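PDB 2CO7: putative fimbriae assembly chaperone from Salmonella typhimurium, which probably acts as a periplasmic chaperone that helps fold fimbrial subunits and keeps them ready for assembly into surface fibres. Local coordinates for residues V21-G26 and A57-M62; G83-D88 and L128-D133. All coordinates share one frame; numbering follows the deposited sequence.

In the fold
Contacts 1 and 2 lie about 9 Å apart between centres, on the same side of the chain's centre and within the PapD-like N-terminal domain. Along the chain they come in series: 21-26 with 57-62, then 83-88 with 128-133. Strand 20-24 of contact 1 runs parallel to strand 116-131 of contact 2 as its neighbour in the sheet. Y23 N lies 2.8 Å from I129 O, a probable hydrogen bond, and Y23 CD2 packs 3.6 Å from F130 CD1. Through the Y23-F130 packing the two contacts are continuous: F59, Y23, F130 and M85 touch in succession, tying strand 59-68 and the loop 83-88 to this strand pair of the N-terminal domain.

Contact 1. Residues V21-G26 and A57-M62; sequences VIYHAG and APFLVM
Y23 and F59 meet in a T-shaped, edge-to-face ring pair that makes up the whole contact. CE1 of F59 stands over the centre of one tyrosine face, 3.8 Å from Y23 CD1 and about equally far from CG and CE1 of the same ring. The two planes are turned 76° against each other, with centroids 5.3 Å apart, so a phenylalanine C-H points into the tyrosine pi cloud. Both side chains leave their strands toward the opposing one. CG of Y23 is anti to the backbone N (chi1 -163°), which carries the ring into the space between the strands, and chi2 of 110° turns a face to F59. The phenol end is fixed separately, because Y23 OH is hydrogen-bonded to the backbone N of R80, and F59 also packs on V48, Q93 and F130.

This dense part is small. The strands never pair here: the nearest CA atoms, those of Y23 and F59, are 10.5 Å apart, and the rings alone bridge the interval. Away from the interior, H24 and G26 on one segment and L60 and M62 on the other are exposed and make no contact across. Residues of facing strands that interlock in the buried interior are typical of the core of an immunoglobulin-like beta sandwich; here an edge-to-face pair does so in the N-terminal domain of a PapD-type chaperone.

Contact 2. Residues G83-D88 and L128-D133; sequences GDMPTD and LIFRPD
M85 lays its thioether end over one face of the F130 ring, joining the loop 83-88 to the last part of strand 116-131. Followed outward, the methionine closes on the ring only near its tip. CB points toward the strand and sits 4.2 Å from F130 CE2, at the margin of contact, while CG makes no closer approach. SD comes obliquely over the ring, 3.8 Å from F130 CD2 and 31° off the normal through the centroid, a Met-aromatic contact that also brushes F130 CB. A bend at chi3 (-54°) then folds the methyl inward: CE lies 3.7 Å from the centroid of the F130 ring and only 7° off its normal, a nearly vertical CH-pi contact in which all six ring carbons are about equally distant. F130 CG is anti to the backbone N, which carries the ring out toward the loop, and chi2 turns a face to the methionine. M85 also touches R80 on strand 73-80 and T91 and Q93 on strand 91-100, yet stays partly exposed.

A second patch lies further along both segments, where T87 and P132 bring their CA atoms within 5.4 Å. The proline ring meets the loop backbone: P132 CB is 3.3 Å from T87 O, and P132 CG is 3.4 Å from P86 O, with no hydrogen bond across. T87 points its side chain away from the strand, and its carbonyl O does the touching. R131 also points away, and its guanidinium forms salt bridges with E90 and D208. Through the Met-aromatic contact and the proline packing, the loop between strands 73-80 and 91-100 covers the end of strand 116-131, at one end of the core of an immunoglobulin-like beta sandwich.

Contact 1. Residues V21-G26 and A57-M62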
loop_
_atom_site.group_PDB
_atom_site.type_symbol
_atom_site.label_atom_id
_atom_site.label_comp_id
_atom_site.label_asym_id
_atom_site.label_seq_id
_atom_site.Cartn_x
_atom_site.Cartn_y
_atom_site.Cartn_z
ATOM N N VAL B 21 8.151 -9.950 3.594
ATOM C CA VAL B 21 9.332 -10.765 3.376
ATOM C C VAL B 21 10.154 -10.529 4.637
ATOM O O VAL B 21 10.467 -9.361 4.990
ATOM C CB VAL B 21 10.154 -10.328 2.104
ATOM C CG1 VAL B 21 11.411 -11.205 1.992
ATOM C CG2 VAL B 21 9.358 -10.499 0.807
ATOM N N ILE B 22 10.489 -11.607 5.343
ATOM C CA ILE B 22 11.365 -11.464 6.520
ATOM C C ILE B 22 12.787 -11.811 6.053
ATOM O O ILE B 22 13.035 -12.914 5.509
ATOM C CB ILE B 22 10.932 -12.360 7.700
ATOM C CG1 ILE B 22 9.447 -12.111 8.042
ATOM C CG2 ILE B 22 11.947 -12.194 8.937
ATOM C CD1 ILE B 22 9.086 -10.637 8.333
ATOM N N TYR B 23 13.695 -10.870 6.265
ATOM C CA TYR B 23 15.101 -11.020 5.848
ATOM C C TYR B 23 15.953 -11.312 7.056
ATOM O O TYR B 23 16.289 -10.405 7.829
ATOM C CB TYR B 23 15.581 -9.749 5.104
ATOM C CG TYR B 23 16.859 -9.965 4.293
ATOM C CD1 TYR B 23 16.831 -9.965 2.891
ATOM C CD2 TYR B 23 18.087 -10.158 4.930
ATOM C CE1 TYR B 23 18.003 -10.134 2.145
ATOM C CE2 TYR B 23 19.263 -10.367 4.189
ATOM C CZ TYR B 23 19.208 -10.339 2.789
ATOM O OH TYR B 23 20.377 -10.568 2.062
ATOM N N HIS B 24 16.315 -12.589 7.210
ATOM C CA HIS B 24 17.109 -13.047 8.346
ATOM C C HIS B 24 18.573 -12.711 8.060
ATOM O O HIS B 24 19.081 -13.092 7.025
ATOM C CB HIS B 24 16.917 -14.547 8.542
ATOM C CG HIS B 24 15.542 -14.923 9.008
ATOM N ND1 HIS B 24 14.475 -15.083 8.148
ATOM C CD2 HIS B 24 15.067 -15.185 10.252
ATOM C CE1 HIS B 24 13.400 -15.426 8.847
ATOM N NE2 HIS B 24 13.738 -15.508 10.121
ATOM N N ALA B 25 19.201 -11.966 8.955
ATOM C CA ALA B 25 20.562 -11.449 8.747
ATOM C C ALA B 25 21.619 -12.457 8.244
ATOM O O ALA B 25 22.426 -12.121 7.359
ATOM C CB ALA B 25 21.072 -10.730 10.015
ATOM N N GLY B 26 21.646 -13.664 8.812
ATOM C CA GLY B 26 22.659 -14.655 8.412
ATOM C C GLY B 26 22.516 -15.238 7.009
ATOM O O GLY B 26 23.464 -15.833 6.465
ATOM N N ALA B 57 17.380 2.278 0.612
ATOM C CA ALA B 57 17.660 1.188 1.554
ATOM C C ALA B 57 18.790 0.339 0.982
ATOM O O ALA B 57 18.965 0.299 -0.252
ATOM C CB ALA B 57 16.414 0.328 1.759
ATOM N N PRO B 58 19.585 -0.304 1.863
ATOM C CA PRO B 58 20.789 -1.012 1.419
ATOM C C PRO B 58 20.423 -2.405 0.908
ATOM O O PRO B 58 20.981 -3.416 1.391
ATOM C CB PRO B 58 21.614 -1.111 2.711
ATOM C CG PRO B 58 20.598 -1.181 3.802
ATOM C CD PRO B 58 19.415 -0.355 3.335
ATOM N N PHE B 59 19.459 -2.461 -0.012
ATOM C CA PHE B 59 19.082 -3.742 -0.614
ATOM C C PHE B 59 18.956 -3.583 -2.099
ATOM O O PHE B 59 18.648 -2.497 -2.575
ATOM C CB PHE B 59 17.749 -4.227 -0.090
ATOM C CG PHE B 59 17.763 -4.592 1.365
ATOM C CD1 PHE B 59 17.865 -5.933 1.748
ATOM C CD2 PHE B 59 17.674 -3.602 2.347
ATOM C CE1 PHE B 59 17.884 -6.300 3.108
ATOM C CE2 PHE B 59 17.705 -3.947 3.718
ATOM C CZ PHE B 59 17.802 -5.307 4.088
ATOM N N LEU B 60 19.149 -4.683 -2.820
ATOM C CA LEU B 60 18.962 -4.692 -4.248
ATOM C C LEU B 60 17.990 -5.806 -4.571
ATOM O O LEU B 60 18.007 -6.858 -3.937
ATOM C CB LEU B 60 20.293 -4.895 -4.951
ATOM C CG LEU B 60 21.097 -3.680 -5.445
ATOM C CD1 LEU B 60 20.765 -2.403 -4.762
ATOM C CD2 LEU B 60 22.627 -3.935 -5.395
ATOM N N VAL B 61 17.099 -5.535 -5.514
ATOM C CA VAL B 61 16.204 -6.557 -6.033
ATOM C C VAL B 61 16.617 -6.887 -7.450
ATOM O O VAL B 61 16.874 -5.988 -8.268
ATOM C CB VAL B 61 14.697 -6.140 -6.003
ATOM C CG1 VAL B 61 13.804 -7.322 -6.481
ATOM C CG2 VAL B 61 14.285 -5.737 -4.633
ATOM N N MET B 62 16.677 -8.191 -7.723
ATOM C CA MET B 62 17.139 -8.737 -9.008
ATOM C C MET B 62 16.091 -9.658 -9.624
ATOM O O MET B 62 15.694 -10.645 -8.989
ATOM C CB MET B 62 18.405 -9.581 -8.818
ATOM C CG MET B 62 19.723 -8.817 -8.692
ATOM S SD MET B 62 21.005 -9.845 -7.961
ATOM C CE MET B 62 20.362 -9.903 -6.292
#

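Contact 2. Residues G83-D88 and L128-D133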
loop_
_atom_site.group_PDB
_atom_site.type_symbol
_atom_site.label_atom_id
_atom_site.label_comp_id
_atom_site.label_asym_id
_atom_site.label_seq_id
_atom_site.Cartn_x
_atom_site.Cartn_y
_atom_site.Cartn_z
ATOM N N GLY B 83 25.151 -1.136 4.098
ATOM C CA GLY B 83 24.297 -0.476 5.095
ATOM C C GLY B 83 24.863 -0.568 6.498
ATOM O O GLY B 83 25.818 -1.301 6.758
ATOM N N ASP B 84 24.320 0.221 7.408
ATOM C CA ASP B 84 24.739 0.098 8.805
ATOM C C ASP B 84 23.499 -0.048 9.672
ATOM O O ASP B 84 23.234 0.753 10.581
ATOM C CB ASP B 84 25.625 1.258 9.250
ATOM C CG ASP B 84 26.420 0.947 10.539
ATOM O OD1 ASP B 84 26.682 1.900 11.315
ATOM O OD2 ASP B 84 26.795 -0.236 10.775
ATOM N N MET B 85 22.749 -1.097 9.374
ATOM C CA MET B 85 21.563 -1.417 10.156
ATOM C C MET B 85 21.886 -1.827 11.588
ATOM O O MET B 85 22.912 -2.464 11.845
ATOM C CB MET B 85 20.701 -2.440 9.435
ATOM C CG MET B 85 19.810 -1.757 8.371
ATOM S SD MET B 85 18.881 -2.873 7.334
ATOM C CE MET B 85 20.224 -3.872 6.747
ATOM N N PRO B 86 21.026 -1.411 12.540
ATOM C CA PRO B 86 21.258 -1.801 13.931
ATOM C C PRO B 86 21.336 -3.313 14.117
ATOM O O PRO B 86 20.853 -4.076 13.276
ATOM C CB PRO B 86 20.058 -1.205 14.690
ATOM C CG PRO B 86 19.114 -0.691 13.664
ATOM C CD PRO B 86 19.847 -0.543 12.381
ATOM N N THR B 87 21.978 -3.739 15.199
ATOM C CA THR B 87 22.152 -5.159 15.460
ATOM C C THR B 87 21.198 -5.646 16.547
ATOM O O THR B 87 21.120 -6.838 16.794
ATOM C CB THR B 87 23.617 -5.510 15.902
ATOM O OG1 THR B 87 24.007 -4.674 16.986
ATOM C CG2 THR B 87 24.612 -5.324 14.764
ATOM N N ASP B 88 20.499 -4.717 17.213
ATOM C CA ASP B 88 19.709 -5.043 18.433
ATOM C C ASP B 88 18.200 -4.863 18.242
ATOM O O ASP B 88 17.447 -4.927 19.202
ATOM C CB ASP B 88 20.176 -4.193 19.633
ATOM C CG ASP B 88 19.778 -2.728 19.508
ATOM O OD1 ASP B 88 19.516 -2.283 18.361
ATOM O OD2 ASP B 88 19.735 -2.019 20.548
ATOM N N LEU B 128 9.523 -5.335 4.004
ATOM C CA LEU B 128 10.730 -6.154 3.967
ATOM C C LEU B 128 11.434 -5.899 5.307
ATOM O O LEU B 128 12.025 -4.821 5.552
ATOM C CB LEU B 128 11.619 -5.751 2.791
ATOM C CG LEU B 128 13.024 -6.364 2.790
ATOM C CD1 LEU B 128 12.866 -7.913 2.632
ATOM C CD2 LEU B 128 13.852 -5.803 1.621
ATOM N N ILE B 129 11.360 -6.885 6.172
ATOM C CA ILE B 129 11.752 -6.682 7.574
ATOM C C ILE B 129 13.063 -7.357 7.822
ATOM O O ILE B 129 13.156 -8.601 7.761
ATOM C CB ILE B 129 10.651 -7.113 8.586
ATOM C CG1 ILE B 129 9.317 -6.373 8.291
ATOM C CG2 ILE B 129 11.069 -6.818 10.064
ATOM C CD1 ILE B 129 8.046 -6.933 9.057
ATOM N N PHE B 130 14.064 -6.523 8.139
ATOM C CA PHE B 130 15.390 -7.036 8.408
ATOM C C PHE B 130 15.550 -7.451 9.877
ATOM O O PHE B 130 15.365 -6.626 10.751
ATOM C CB PHE B 130 16.463 -6.023 7.986
ATOM C CG PHE B 130 17.853 -6.540 8.160
ATOM C CD1 PHE B 130 18.407 -7.408 7.210
ATOM C CD2 PHE B 130 18.619 -6.151 9.262
ATOM C CE1 PHE B 130 19.769 -7.892 7.373
ATOM C CE2 PHE B 130 19.939 -6.605 9.431
ATOM C CZ PHE B 130 20.511 -7.485 8.482
ATOM N N ARG B 131 15.903 -8.709 10.117
ATOM C CA ARG B 131 16.040 -9.249 11.476
ATOM C C ARG B 131 17.500 -9.681 11.745
ATOM O O ARG B 131 17.994 -10.734 11.220
ATOM C CB ARG B 131 15.049 -10.405 11.686
ATOM C CG ARG B 131 14.990 -10.913 13.154
ATOM C CD ARG B 131 13.917 -11.921 13.325
ATOM N NE ARG B 131 12.605 -11.323 13.009
ATOM C CZ ARG B 131 11.498 -12.010 12.781
ATOM N NH1 ARG B 131 11.494 -13.354 12.840
ATOM N NH2 ARG B 131 10.388 -11.351 12.492
ATOM N N PRO B 132 18.208 -8.866 12.546
ATOM C CA PRO B 132 19.562 -9.202 12.980
ATOM C C PRO B 132 19.594 -10.596 13.601
ATOM O O PRO B 132 18.602 -11.045 14.178
ATOM C CB PRO B 132 19.886 -8.110 14.006
ATOM C CG PRO B 132 19.040 -6.947 13.555
ATOM C CD PRO B 132 17.773 -7.557 13.085
ATOM N N ASP B 133 20.735 -11.267 13.478
ATOM C CA ASP B 133 20.855 -12.644 13.942
ATOM C C ASP B 133 20.699 -12.740 15.471
ATOM O O ASP B 133 20.194 -13.736 15.991
ATOM C CB ASP B 133 22.193 -13.220 13.468
ATOM C CG ASP B 133 22.203 -14.750 13.416
ATOM O OD1 ASP B 133 23.055 -15.364 14.105
ATOM O OD2 ASP B 133 21.352 -15.328 12.711
#